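Local structure of Tat (Twin-arginine translocation) pathway signal sequence containing protein (Mycobacterium tuberculosis, 5IMU) at residues R16-R19 with I20-V24; D76-V79 with I80-L83; G110-S113 with A114-I118; A206-H209 with L210-A214. The protein is of unknown function; this C-terminal fragment, which bears a potassium ion, joins an alpha/beta/alpha sandwich to a helix bundle. All coordinates share one frame; numbering follows the deposited sequence.

All four contacts are local and follow one another in series, so none closes a long loop and none nests in or crosses another. Contact 1 comes first, on helix 6-27, which lies against the mixed sheet. Contact 2 follows strand 65-67, where the chain turns into helix 79-83, which also packs on the sheet; the two centres are about 17 Å apart. Contact 3 is the short helix 111-115, beyond strand 88-92. It touches contact 4 on helix 203-216, where Arg115 and Ile118 pack on Tyr208. Contacts 1 and 2 thus belong to the sheet-containing part, contact 4 belongs to the helical part, and contact 3 lies against both.

Contact 1: R16-R19 with I20-V24; sequences RLQR and IVDAV
Asp22 N donates to Gln18 O in the shortest bond of this helical turn, 2.8 Å long and nearly straight at 169°. The same two residues meet again through their side chains, where Gln18 NE2 gives a longer bond of 3.3 Å to Asp22 OD1. The amide reaches that oxygen from above the carboxylate plane, with the two flat groups turned 33° against each other. A bend about the CB-CG bond of Gln18 (chi2 64°) brings the amide over to the aspartate. NE2 also makes a weak bond to Ala91 O, so one nitrogen serves both this helix and strand 88-92.

On another side of helix 6-27, Arg16 and Ile20 run alongside each other. CG of Arg16 lies opposite the backbone N and the chain stays extended to NE, which sets the guanidinium beside the isoleucine. Ile20 CD1 sits over the centre of one guanidinium face, 4.0 Å from CZ. Between these two pairs, Leu17 and Val21 turn to the sheet and pack on Ala88, Ala90 and His92. The Ile20 methyl packs on the guanidinium face, while NH1 is hydrogen-bonded to Thr44 OG1. Thr44 belongs to the potassium site, so a positive charge is held close to the ion's surroundings, the arginine side chain about 6 Å away, and may raise the local positive potential there.

Contact 2: D76-V79 with I80-L83; sequences DADV and IDLL
The carboxylates of Asp78 and Asp81 meet at nearly a right angle, their planes 80° apart. Above the plane of the Asp78 group comes the backbone N of Asp81, which donates to OD1 at 2.9 Å. The other oxygen, OD2, is flanked by the aliphatic chain of Ile80, with CG1 at 3.6 Å. Asp78 OD1 faces both a favourable amide and an unfavourable neighbour, since Asp81 OD2 stands 3.2 Å from it. Two like charges this close should raise the affinity of one of them for a proton, although the nearby amino end of the helix would probably offset part of the cost.

The torsion of Asp78 explains the grip: with chi1 at 74°, CG stands between the backbone N and the carbonyl carbon, and the carboxylate folds back over the first turn. Its main chain takes part as well, for Leu82 N donates to Asp78 O at 2.9 Å. One residue further on, Leu83 N donates to Val79 O.

On the apolar side, Ala77 CB touches Leu82 CD2 at 4.0 Å, so the residue before the cap touches the fourth residue of the helix. Leu82 continues onto Val47 of strand 44-48, while Val79 and Leu83 both pack on Ala34 of strand 33-37. Aspartate at the N-cap bonding to the amide three residues on, bracketed by an apolar pair from the residue before the cap to the fourth of the helix, is the N-capping arrangement with a hydrophobic staple, here starting helix 79-83 against the sheet.

Contact 3: G110-S113 with A114-I118; sequences GDRS and ARSAI
Helix 111-115, with Gly110 at its N-cap, is little more than one turn: Ala114 N donates to Gly110 O at 3.1 Å and Arg115 N to Asp111 O at 3.0 Å. Across that turn runs a salt bridge between residues four apart. Asp111 and Arg115 point the same way, their carboxylate and guanidinium only 15° from coplanar. Arg115 NE donates to Asp111 OD1 at 3.0 Å and 163°, with the oxygen in the guanidinium plane and using its anti lone pair. NH2 adds a weak bond to the same oxygen. The extended arginine chain, CG lying opposite the carbonyl carbon (chi1 -58°), carries the group back along the helix to the aspartate.

Each partner is held again from the chain before the helix. Asp111 OD2 forms a salt bridge with Arg60 NH1 and accepts a hydrogen bond from Leu61 N, while Arg115 donates through NH1 to Ile55 O and through NH2 to Pro56 O. The buried ion pair thus clamps 55-61 to the short helix, and the arginine also packs on Leu205. Where the chain leaves this turn, Ser116 OG donates to Arg112 O at 2.5 Å, so short that the exact length is doubtful.

Contact 4: A206-H209 with L210-A214; sequences ANYH and LAWYA
Tyr208 and Trp212, one turn apart on helix 203-216, set their rings obliquely, the phenol and the five-membered ring of the indole inclined by 56° with centroids 4.7 Å apart. Trp212 CD1 lies over one face of the tyrosine, toward its rim, and NE1 comes to 3.5 Å from Tyr208 CE1. The indole is also edged by the backbone: Tyr208 O lies near its plane, 3.3 Å from CD1, and accepts from Trp212 N at 3.2 Å. Tyr208 points its CG opposite the backbone N (chi1 170°), so the ring stands out from the helix and the indole leans back toward its face. Tyr208 OH bonds to Ile55 N.

His209 meets the tyrosine differently. Its CE1 lies at the edge of the phenol, while Tyr208 CD2 sits over the imidazole face. Trp54 meets all three rings, at about 25° to Tyr208 and at steeper angles to the other two, and its NE1 is hydrogen-bonded to His209 ND1.

Away from this cluster, Leu210 and Tyr213 turn to helix 124-133, Tyr213 also reaching Leu191 of helix 183-199. An aromatic cluster thus joins this helix of the helical part to the loop carrying Trp54, while its other side packs on helices 124-133 and 183-199.

Contact 1: R16-R19 with I20-V24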
ATOM      1  N   ARG A  16      17.854   8.646   9.361  1.00 12.46           N
ATOM      2  CA  ARG A  16      16.412   8.678   9.574  1.00 15.14           C
ATOM      3  C   ARG A  16      15.670   8.013   8.422  1.00 17.84           C
ATOM      4  O   ARG A  16      14.716   7.255   8.640  1.00 11.35           O
ATOM      5  CB  ARG A  16      15.946  10.120   9.754  1.00 17.79           C
ATOM      6  CG  ARG A  16      14.444  10.268   9.832  1.00 20.18           C
ATOM      7  CD  ARG A  16      14.026  11.725   9.792  1.00 21.36           C
ATOM      8  NE  ARG A  16      12.578  11.865   9.691  1.00 29.28           N
ATOM      9  CZ  ARG A  16      11.918  11.987   8.544  1.00 31.08           C
ATOM     10  NH1 ARG A  16      12.577  11.990   7.391  1.00 21.90           N
ATOM     11  NH2 ARG A  16      10.598  12.109   8.548  1.00 23.43           N
ATOM     12  N   LEU A  17      16.096   8.282   7.186  1.00  8.96           N
ATOM     13  CA  LEU A  17      15.464   7.648   6.034  1.00 13.94           C
ATOM     14  C   LEU A  17      15.663   6.139   6.054  1.00 12.83           C
ATOM     15  O   LEU A  17      14.744   5.381   5.726  1.00 12.89           O
ATOM     16  CB  LEU A  17      16.016   8.235   4.735  1.00 14.99           C
ATOM     17  CG  LEU A  17      15.551   9.637   4.336  1.00 22.39           C
ATOM     18  CD1 LEU A  17      16.185  10.049   3.017  1.00 14.45           C
ATOM     19  CD2 LEU A  17      14.037   9.694   4.241  1.00 15.03           C
ATOM     20  N   GLN A  18      16.859   5.682   6.434  1.00 10.51           N
ATOM     21  CA  GLN A  18      17.123   4.247   6.427  1.00 14.11           C
ATOM     22  C   GLN A  18      16.291   3.525   7.481  1.00  9.11           C
ATOM     23  O   GLN A  18      15.815   2.409   7.243  1.00 10.96           O
ATOM     24  CB  GLN A  18      18.613   3.978   6.639  1.00 12.99           C
ATOM     25  CG  GLN A  18      19.028   2.560   6.276  1.00 17.75           C
ATOM     26  CD  GLN A  18      18.839   2.258   4.799  1.00 14.80           C
ATOM     27  OE1 GLN A  18      19.543   2.802   3.950  1.00 10.35           O
ATOM     28  NE2 GLN A  18      17.868   1.405   4.485  1.00 14.20           N
ATOM     29  N   ARG A  19      16.108   4.140   8.654  1.00 12.41           N
ATOM     30  CA  ARG A  19      15.262   3.527   9.675  1.00 10.19           C
ATOM     31  C   ARG A  19      13.816   3.432   9.205  1.00 14.22           C
ATOM     32  O   ARG A  19      13.117   2.461   9.520  1.00  9.91           O
ATOM     33  CB  ARG A  19      15.344   4.308  10.987  1.00 14.10           C
ATOM     34  CG  ARG A  19      16.688   4.218  11.690  1.00 17.55           C
ATOM     35  CD  ARG A  19      16.602   4.733  13.125  1.00 21.00           C
ATOM     36  NE  ARG A  19      16.180   6.129  13.198  1.00 20.17           N
ATOM     37  CZ  ARG A  19      17.014   7.163  13.153  1.00 22.86           C
ATOM     38  NH1 ARG A  19      18.318   6.961  13.035  1.00 17.82           N
ATOM     39  NH2 ARG A  19      16.544   8.402  13.225  1.00 21.15           N
ATOM     40  N   ILE A  20      13.347   4.429   8.452  1.00 10.37           N
ATOM     41  CA  ILE A  20      11.991   4.381   7.912  1.00 10.28           C
ATOM     42  C   ILE A  20      11.858   3.242   6.907  1.00 10.35           C
ATOM     43  O   ILE A  20      10.884   2.481   6.932  1.00 10.11           O
ATOM     44  CB  ILE A  20      11.617   5.737   7.287  1.00 12.10           C
ATOM     45  CG1 ILE A  20      11.369   6.775   8.383  1.00 14.81           C
ATOM     46  CG2 ILE A  20      10.392   5.601   6.392  1.00 18.52           C
ATOM     47  CD1 ILE A  20      11.061   8.153   7.856  1.00 19.12           C
ATOM     48  N   VAL A  21      12.840   3.101   6.012  1.00 11.03           N
ATOM     49  CA  VAL A  21      12.817   2.010   5.039  1.00  9.48           C
ATOM     50  C   VAL A  21      12.856   0.662   5.749  1.00 12.40           C
ATOM     51  O   VAL A  21      12.054  -0.236   5.465  1.00 11.93           O
ATOM     52  CB  VAL A  21      13.982   2.147   4.044  1.00 12.44           C
ATOM     53  CG1 VAL A  21      14.112   0.885   3.212  1.00 14.92           C
ATOM     54  CG2 VAL A  21      13.777   3.348   3.145  1.00  8.69           C
ATOM     55  N   ASP A  22      13.795   0.499   6.685  1.00  8.53           N
ATOM     56  CA  ASP A  22      13.917  -0.774   7.388  1.00 12.65           C
ATOM     57  C   ASP A  22      12.674  -1.082   8.214  1.00  8.56           C
ATOM     58  O   ASP A  22      12.374  -2.256   8.465  1.00 12.33           O
ATOM     59  CB  ASP A  22      15.166  -0.766   8.268  1.00 13.20           C
ATOM     60  CG  ASP A  22      16.448  -0.707   7.458  1.00 17.28           C
ATOM     61  OD1 ASP A  22      16.383  -0.914   6.228  1.00 15.42           O
ATOM     62  OD2 ASP A  22      17.521  -0.460   8.050  1.00 18.49           O
ATOM     63  N   ALA A  23      11.932  -0.051   8.628  1.00 12.26           N
ATOM     64  CA  ALA A  23      10.725  -0.278   9.417  1.00 13.11           C
ATOM     65  C   ALA A  23       9.640  -0.962   8.593  1.00 15.19           C
ATOM     66  O   ALA A  23       8.953  -1.865   9.087  1.00 10.71           O
ATOM     67  CB  ALA A  23      10.212   1.044   9.986  1.00 12.44           C
ATOM     68  N   VAL A  24       9.458  -0.544   7.339  1.00  7.30           N
ATOM     69  CA  VAL A  24       8.481  -1.234   6.502  1.00 10.66           C
ATOM     70  C   VAL A  24       9.074  -2.513   5.926  1.00 12.82           C
ATOM     71  O   VAL A  24       8.351  -3.495   5.713  1.00 12.06           O
ATOM     72  CB  VAL A  24       7.954  -0.313   5.386  1.00 12.78           C
ATOM     73  CG1 VAL A  24       7.142   0.827   5.978  1.00  9.91           C
ATOM     74  CG2 VAL A  24       9.096   0.220   4.534  1.00 12.48           C
TER

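Contact 2: D76-V79 with I80-L83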
ATOM      1  N   ASP A  76       7.782  -0.972 -15.297  1.00 35.67           N
ATOM      2  CA  ASP A  76       9.196  -1.293 -15.144  1.00 36.23           C
ATOM      3  C   ASP A  76       9.958  -0.295 -14.284  1.00 24.38           C
ATOM      4  O   ASP A  76      11.176  -0.431 -14.148  1.00 22.90           O
ATOM      5  CB  ASP A  76       9.839  -1.377 -16.527  1.00 29.90           C
ATOM      6  CG  ASP A  76       9.629  -0.113 -17.330  1.00 39.04           C
ATOM      7  OD1 ASP A  76       8.541   0.046 -17.923  1.00 50.72           O
ATOM      8  OD2 ASP A  76      10.553   0.726 -17.362  1.00 60.33           O
ATOM      9  N   ALA A  77       9.283   0.697 -13.713  1.00 22.43           N
ATOM     10  CA  ALA A  77       9.964   1.678 -12.879  1.00 22.07           C
ATOM     11  C   ALA A  77      10.370   1.046 -11.554  1.00 19.30           C
ATOM     12  O   ALA A  77       9.546   0.433 -10.869  1.00 19.34           O
ATOM     13  CB  ALA A  77       9.063   2.889 -12.639  1.00 16.97           C
ATOM     14  N   ASP A  78      11.645   1.185 -11.200  1.00 15.01           N
ATOM     15  CA  ASP A  78      12.143   0.659  -9.941  1.00 21.80           C
ATOM     16  C   ASP A  78      11.911   1.679  -8.825  1.00 16.27           C
ATOM     17  O   ASP A  78      11.423   2.790  -9.052  1.00 17.40           O
ATOM     18  CB  ASP A  78      13.618   0.272 -10.069  1.00 18.68           C
ATOM     19  CG  ASP A  78      14.545   1.475 -10.110  1.00 20.20           C
ATOM     20  OD1 ASP A  78      14.125   2.554 -10.574  1.00 28.51           O
ATOM     21  OD2 ASP A  78      15.706   1.343  -9.673  1.00 33.80           O
ATOM     22  N   VAL A  79      12.267   1.295  -7.596  1.00 14.04           N
ATOM     23  CA  VAL A  79      11.982   2.144  -6.442  1.00 15.26           C
ATOM     24  C   VAL A  79      12.724   3.471  -6.534  1.00 13.83           C
ATOM     25  O   VAL A  79      12.221   4.503  -6.072  1.00 12.12           O
ATOM     26  CB  VAL A  79      12.317   1.400  -5.133  1.00 12.43           C
ATOM     27  CG1 VAL A  79      11.339   0.259  -4.912  1.00 12.77           C
ATOM     28  CG2 VAL A  79      13.751   0.885  -5.160  1.00  9.43           C
ATOM     29  N   ILE A  80      13.917   3.475  -7.129  1.00 10.91           N
ATOM     30  CA  ILE A  80      14.655   4.727  -7.285  1.00 11.91           C
ATOM     31  C   ILE A  80      13.918   5.655  -8.245  1.00 15.71           C
ATOM     32  O   ILE A  80      13.717   6.842  -7.959  1.00 11.24           O
ATOM     33  CB  ILE A  80      16.093   4.452  -7.758  1.00 11.74           C
ATOM     34  CG1 ILE A  80      16.750   3.382  -6.884  1.00 14.62           C
ATOM     35  CG2 ILE A  80      16.910   5.731  -7.722  1.00 15.63           C
ATOM     36  CD1 ILE A  80      16.812   3.740  -5.417  1.00 18.96           C
ATOM     37  N   ASP A  81      13.502   5.124  -9.400  1.00 13.03           N
ATOM     38  CA  ASP A  81      12.732   5.920 -10.352  1.00 13.41           C
ATOM     39  C   ASP A  81      11.434   6.429  -9.734  1.00 16.25           C
ATOM     40  O   ASP A  81      11.019   7.566  -9.993  1.00 14.17           O
ATOM     41  CB  ASP A  81      12.424   5.099 -11.607  1.00 18.99           C
ATOM     42  CG  ASP A  81      13.652   4.850 -12.464  1.00 33.86           C
ATOM     43  OD1 ASP A  81      13.514   4.196 -13.521  1.00 45.50           O
ATOM     44  OD2 ASP A  81      14.751   5.304 -12.085  1.00 26.86           O
ATOM     45  N   LEU A  82      10.779   5.602  -8.912  1.00 14.62           N
ATOM     46  CA  LEU A  82       9.491   5.989  -8.342  1.00 10.14           C
ATOM     47  C   LEU A  82       9.625   7.152  -7.366  1.00 13.56           C
ATOM     48  O   LEU A  82       8.683   7.936  -7.210  1.00 11.76           O
ATOM     49  CB  LEU A  82       8.838   4.789  -7.652  1.00  9.28           C
ATOM     50  CG  LEU A  82       8.273   3.700  -8.565  1.00 11.35           C
ATOM     51  CD1 LEU A  82       7.785   2.514  -7.747  1.00 11.16           C
ATOM     52  CD2 LEU A  82       7.145   4.259  -9.421  1.00 10.00           C
ATOM     53  N   LEU A  83      10.781   7.285  -6.708  1.00 13.26           N
ATOM     54  CA  LEU A  83      10.972   8.389  -5.771  1.00 13.38           C
ATOM     55  C   LEU A  83      10.960   9.740  -6.472  1.00 15.39           C
ATOM     56  O   LEU A  83      10.590  10.750  -5.862  1.00 15.48           O
ATOM     57  CB  LEU A  83      12.285   8.219  -5.006  1.00 13.05           C
ATOM     58  CG  LEU A  83      12.336   7.248  -3.828  1.00 15.10           C
ATOM     59  CD1 LEU A  83      13.717   7.280  -3.197  1.00 10.65           C
ATOM     60  CD2 LEU A  83      11.271   7.599  -2.805  1.00 14.15           C
TER

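Contact 3: G110-S113 with A114-I118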
ATOM      1  N   GLY A 110       1.635   6.146  11.050  1.00  9.43           N
ATOM      2  CA  GLY A 110       1.426   7.006   9.908  1.00 11.79           C
ATOM      3  C   GLY A 110       0.410   6.562   8.881  1.00 16.80           C
ATOM      4  O   GLY A 110       0.281   7.225   7.848  1.00 12.26           O
ATOM      5  N   ASP A 111      -0.332   5.479   9.125  1.00 12.40           N
ATOM      6  CA  ASP A 111      -1.213   4.944   8.088  1.00 14.76           C
ATOM      7  C   ASP A 111      -2.392   5.869   7.805  1.00 14.17           C
ATOM      8  O   ASP A 111      -2.755   6.073   6.642  1.00 13.11           O
ATOM      9  CB  ASP A 111      -1.710   3.552   8.478  1.00 10.79           C
ATOM     10  CG  ASP A 111      -0.648   2.485   8.298  1.00 16.03           C
ATOM     11  OD1 ASP A 111      -0.420   2.057   7.147  1.00  9.77           O
ATOM     12  OD2 ASP A 111      -0.035   2.086   9.307  1.00 20.80           O
ATOM     13  N   ARG A 112      -3.003   6.432   8.850  1.00 13.95           N
ATOM     14  CA  ARG A 112      -4.203   7.241   8.648  1.00 11.35           C
ATOM     15  C   ARG A 112      -3.912   8.459   7.778  1.00 15.08           C
ATOM     16  O   ARG A 112      -4.628   8.728   6.807  1.00 15.85           O
ATOM     17  CB  ARG A 112      -4.784   7.674   9.993  1.00 15.37           C
ATOM     18  CG  ARG A 112      -6.095   8.432   9.863  1.00 19.07           C
ATOM     19  CD  ARG A 112      -6.541   9.018  11.194  1.00 26.17           C
ATOM     20  NE  ARG A 112      -6.456   8.036  12.271  1.00 30.17           N
ATOM     21  CZ  ARG A 112      -7.446   7.221  12.620  1.00 26.67           C
ATOM     22  NH1 ARG A 112      -8.604   7.267  11.979  1.00 35.74           N
ATOM     23  NH2 ARG A 112      -7.276   6.356  13.612  1.00 21.64           N
ATOM     24  N   SER A 113      -2.859   9.209   8.110  1.00 12.42           N
ATOM     25  CA  SER A 113      -2.550  10.412   7.344  1.00 12.51           C
ATOM     26  C   SER A 113      -2.015  10.070   5.958  1.00 12.52           C
ATOM     27  O   SER A 113      -2.367  10.729   4.973  1.00 13.21           O
ATOM     28  CB  SER A 113      -1.550  11.281   8.107  1.00 19.26           C
ATOM     29  OG  SER A 113      -0.391  10.545   8.462  1.00 29.78           O
ATOM     30  N   ALA A 114      -1.172   9.040   5.859  1.00  9.80           N
ATOM     31  CA  ALA A 114      -0.549   8.720   4.578  1.00 11.75           C
ATOM     32  C   ALA A 114      -1.571   8.225   3.563  1.00 12.45           C
ATOM     33  O   ALA A 114      -1.476   8.550   2.373  1.00  9.54           O
ATOM     34  CB  ALA A 114       0.554   7.680   4.771  1.00  9.73           C
ATOM     35  N   ARG A 115      -2.555   7.447   4.005  1.00  7.82           N
ATOM     36  CA  ARG A 115      -3.502   6.820   3.092  1.00 10.78           C
ATOM     37  C   ARG A 115      -4.788   7.620   2.909  1.00 10.40           C
ATOM     38  O   ARG A 115      -5.675   7.171   2.177  1.00 12.45           O
ATOM     39  CB  ARG A 115      -3.840   5.401   3.574  1.00 11.61           C
ATOM     40  CG  ARG A 115      -2.633   4.467   3.706  1.00 12.19           C
ATOM     41  CD  ARG A 115      -3.052   3.107   4.257  1.00 12.17           C
ATOM     42  NE  ARG A 115      -1.922   2.241   4.592  1.00 10.89           N
ATOM     43  CZ  ARG A 115      -1.428   1.305   3.786  1.00 10.94           C
ATOM     44  NH1 ARG A 115      -1.958   1.110   2.586  1.00  8.08           N
ATOM     45  NH2 ARG A 115      -0.402   0.560   4.180  1.00  9.10           N
ATOM     46  N   SER A 116      -4.909   8.795   3.532  1.00 12.36           N
ATOM     47  CA  SER A 116      -6.117   9.607   3.442  1.00 12.80           C
ATOM     48  C   SER A 116      -5.976  10.796   2.494  1.00 15.30           C
ATOM     49  O   SER A 116      -6.875  11.641   2.445  1.00 16.77           O
ATOM     50  CB  SER A 116      -6.522  10.120   4.825  1.00 15.06           C
ATOM     51  OG  SER A 116      -6.857   9.056   5.696  1.00 19.22           O
ATOM     52  N   ALA A 117      -4.881  10.884   1.743  1.00 14.52           N
ATOM     53  CA  ALA A 117      -4.622  12.054   0.913  1.00 20.27           C
ATOM     54  C   ALA A 117      -5.386  12.046  -0.406  1.00 23.83           C
ATOM     55  O   ALA A 117      -5.331  13.040  -1.139  1.00 29.22           O
ATOM     56  CB  ALA A 117      -3.120  12.181   0.638  1.00 15.64           C
ATOM     57  N   ILE A 118      -6.093  10.968  -0.728  1.00 20.69           N
ATOM     58  CA  ILE A 118      -6.797  10.858  -2.004  1.00 15.89           C
ATOM     59  C   ILE A 118      -8.207  11.412  -1.854  1.00 22.53           C
ATOM     60  O   ILE A 118      -8.915  11.045  -0.905  1.00 19.25           O
ATOM     61  CB  ILE A 118      -6.837   9.403  -2.498  1.00 21.26           C
ATOM     62  CG1 ILE A 118      -5.421   8.838  -2.607  1.00 23.66           C
ATOM     63  CG2 ILE A 118      -7.562   9.308  -3.837  1.00 17.54           C
ATOM     64  CD1 ILE A 118      -5.380   7.348  -2.835  1.00 18.76           C
TER

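Contact 4: A206-H209 with L210-A214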
ATOM      1  N   ALA A 206     -10.999   2.183   2.458  1.00 11.67           N
ATOM      2  CA  ALA A 206     -11.695   1.622   1.305  1.00 14.91           C
ATOM      3  C   ALA A 206     -11.554   2.532   0.094  1.00 12.92           C
ATOM      4  O   ALA A 206     -11.361   2.060  -1.032  1.00 11.65           O
ATOM      5  CB  ALA A 206     -13.170   1.396   1.640  1.00 13.59           C
ATOM      6  N   ASN A 207     -11.634   3.844   0.315  1.00 11.78           N
ATOM      7  CA  ASN A 207     -11.419   4.806  -0.759  1.00 13.89           C
ATOM      8  C   ASN A 207     -10.009   4.687  -1.327  1.00 15.53           C
ATOM      9  O   ASN A 207      -9.818   4.663  -2.549  1.00 11.04           O
ATOM     10  CB  ASN A 207     -11.684   6.220  -0.238  1.00 14.49           C
ATOM     11  CG  ASN A 207     -11.705   7.253  -1.341  1.00 16.93           C
ATOM     12  OD1 ASN A 207     -12.642   7.307  -2.138  1.00 20.92           O
ATOM     13  ND2 ASN A 207     -10.674   8.091  -1.389  1.00 17.25           N
ATOM     14  N   TYR A 208      -9.006   4.602  -0.448  1.00 13.65           N
ATOM     15  CA  TYR A 208      -7.617   4.472  -0.884  1.00 11.19           C
ATOM     16  C   TYR A 208      -7.434   3.264  -1.795  1.00 11.13           C
ATOM     17  O   TYR A 208      -6.833   3.366  -2.871  1.00 11.12           O
ATOM     18  CB  TYR A 208      -6.706   4.374   0.345  1.00 11.15           C
ATOM     19  CG  TYR A 208      -5.261   3.999   0.070  1.00 10.32           C
ATOM     20  CD1 TYR A 208      -4.300   4.976  -0.173  1.00  9.44           C
ATOM     21  CD2 TYR A 208      -4.854   2.671   0.085  1.00  9.37           C
ATOM     22  CE1 TYR A 208      -2.977   4.635  -0.411  1.00  6.87           C
ATOM     23  CE2 TYR A 208      -3.535   2.321  -0.155  1.00 10.37           C
ATOM     24  CZ  TYR A 208      -2.600   3.308  -0.401  1.00 11.23           C
ATOM     25  OH  TYR A 208      -1.287   2.966  -0.638  1.00  9.53           O
ATOM     26  N   HIS A 209      -7.955   2.108  -1.383  1.00  9.73           N
ATOM     27  CA  HIS A 209      -7.752   0.895  -2.168  1.00  9.35           C
ATOM     28  C   HIS A 209      -8.562   0.926  -3.460  1.00 12.17           C
ATOM     29  O   HIS A 209      -8.101   0.436  -4.496  1.00 10.38           O
ATOM     30  CB  HIS A 209      -8.105  -0.334  -1.333  1.00  8.68           C
ATOM     31  CG  HIS A 209      -7.136  -0.602  -0.225  1.00  9.12           C
ATOM     32  ND1 HIS A 209      -5.799  -0.850  -0.449  1.00  9.33           N
ATOM     33  CD2 HIS A 209      -7.309  -0.657   1.117  1.00  9.61           C
ATOM     34  CE1 HIS A 209      -5.190  -1.048   0.706  1.00 12.33           C
ATOM     35  NE2 HIS A 209      -6.084  -0.936   1.672  1.00 11.87           N
ATOM     36  N   LEU A 210      -9.766   1.498  -3.419  1.00 10.10           N
ATOM     37  CA  LEU A 210     -10.580   1.586  -4.629  1.00 12.17           C
ATOM     38  C   LEU A 210      -9.944   2.516  -5.657  1.00 17.31           C
ATOM     39  O   LEU A 210      -9.959   2.222  -6.859  1.00 10.95           O
ATOM     40  CB  LEU A 210     -11.989   2.066  -4.282  1.00 12.09           C
ATOM     41  CG  LEU A 210     -13.187   1.420  -4.985  1.00 26.99           C
ATOM     42  CD1 LEU A 210     -14.266   2.460  -5.263  1.00 15.42           C
ATOM     43  CD2 LEU A 210     -12.792   0.688  -6.261  1.00 18.32           C
ATOM     44  N   ALA A 211      -9.394   3.646  -5.207  1.00 11.11           N
ATOM     45  CA  ALA A 211      -8.729   4.561  -6.130  1.00 13.18           C
ATOM     46  C   ALA A 211      -7.531   3.896  -6.793  1.00 13.86           C
ATOM     47  O   ALA A 211      -7.322   4.037  -8.004  1.00 10.78           O
ATOM     48  CB  ALA A 211      -8.300   5.831  -5.395  1.00 12.89           C
ATOM     49  N   TRP A 212      -6.737   3.156  -6.017  1.00 10.87           N
ATOM     50  CA  TRP A 212      -5.587   2.472  -6.593  1.00 10.29           C
ATOM     51  C   TRP A 212      -6.008   1.325  -7.503  1.00 15.05           C
ATOM     52  O   TRP A 212      -5.290   1.000  -8.455  1.00 12.33           O
ATOM     53  CB  TRP A 212      -4.668   1.968  -5.482  1.00  9.70           C
ATOM     54  CG  TRP A 212      -3.670   3.000  -5.062  1.00 13.45           C
ATOM     55  CD1 TRP A 212      -3.719   3.789  -3.949  1.00 10.45           C
ATOM     56  CD2 TRP A 212      -2.480   3.368  -5.767  1.00 13.58           C
ATOM     57  NE1 TRP A 212      -2.623   4.622  -3.914  1.00 11.25           N
ATOM     58  CE2 TRP A 212      -1.848   4.382  -5.020  1.00 13.28           C
ATOM     59  CE3 TRP A 212      -1.885   2.935  -6.955  1.00 12.51           C
ATOM     60  CZ2 TRP A 212      -0.649   4.969  -5.424  1.00 17.22           C
ATOM     61  CZ3 TRP A 212      -0.695   3.518  -7.355  1.00 14.51           C
ATOM     62  CH2 TRP A 212      -0.089   4.524  -6.593  1.00 12.90           C
ATOM     63  N   TYR A 213      -7.155   0.701  -7.230  1.00 11.01           N
ATOM     64  CA  TYR A 213      -7.650  -0.338  -8.128  1.00 11.65           C
ATOM     65  C   TYR A 213      -7.903   0.219  -9.525  1.00 14.02           C
ATOM     66  O   TYR A 213      -7.611  -0.444 -10.527  1.00 12.21           O
ATOM     67  CB  TYR A 213      -8.927  -0.967  -7.567  1.00 12.16           C
ATOM     68  CG  TYR A 213      -9.544  -1.994  -8.496  1.00 15.12           C
ATOM     69  CD1 TYR A 213      -9.076  -3.299  -8.522  1.00 12.35           C
ATOM     70  CD2 TYR A 213     -10.584  -1.651  -9.352  1.00 18.53           C
ATOM     71  CE1 TYR A 213      -9.628  -4.240  -9.373  1.00 14.07           C
ATOM     72  CE2 TYR A 213     -11.142  -2.585 -10.208  1.00 19.28           C
ATOM     73  CZ  TYR A 213     -10.662  -3.877 -10.213  1.00 18.97           C
ATOM     74  OH  TYR A 213     -11.217  -4.805 -11.061  1.00 18.25           O
ATOM     75  N   ALA A 214      -8.437   1.441  -9.607  1.00 11.69           N
ATOM     76  CA  ALA A 214      -8.804   2.012 -10.900  1.00 17.58           C
ATOM     77  C   ALA A 214      -7.579   2.255 -11.774  1.00 20.35           C
ATOM     78  O   ALA A 214      -7.592   1.946 -12.971  1.00 14.42           O
ATOM     79  CB  ALA A 214      -9.582   3.312 -10.699  1.00 16.49           C
TER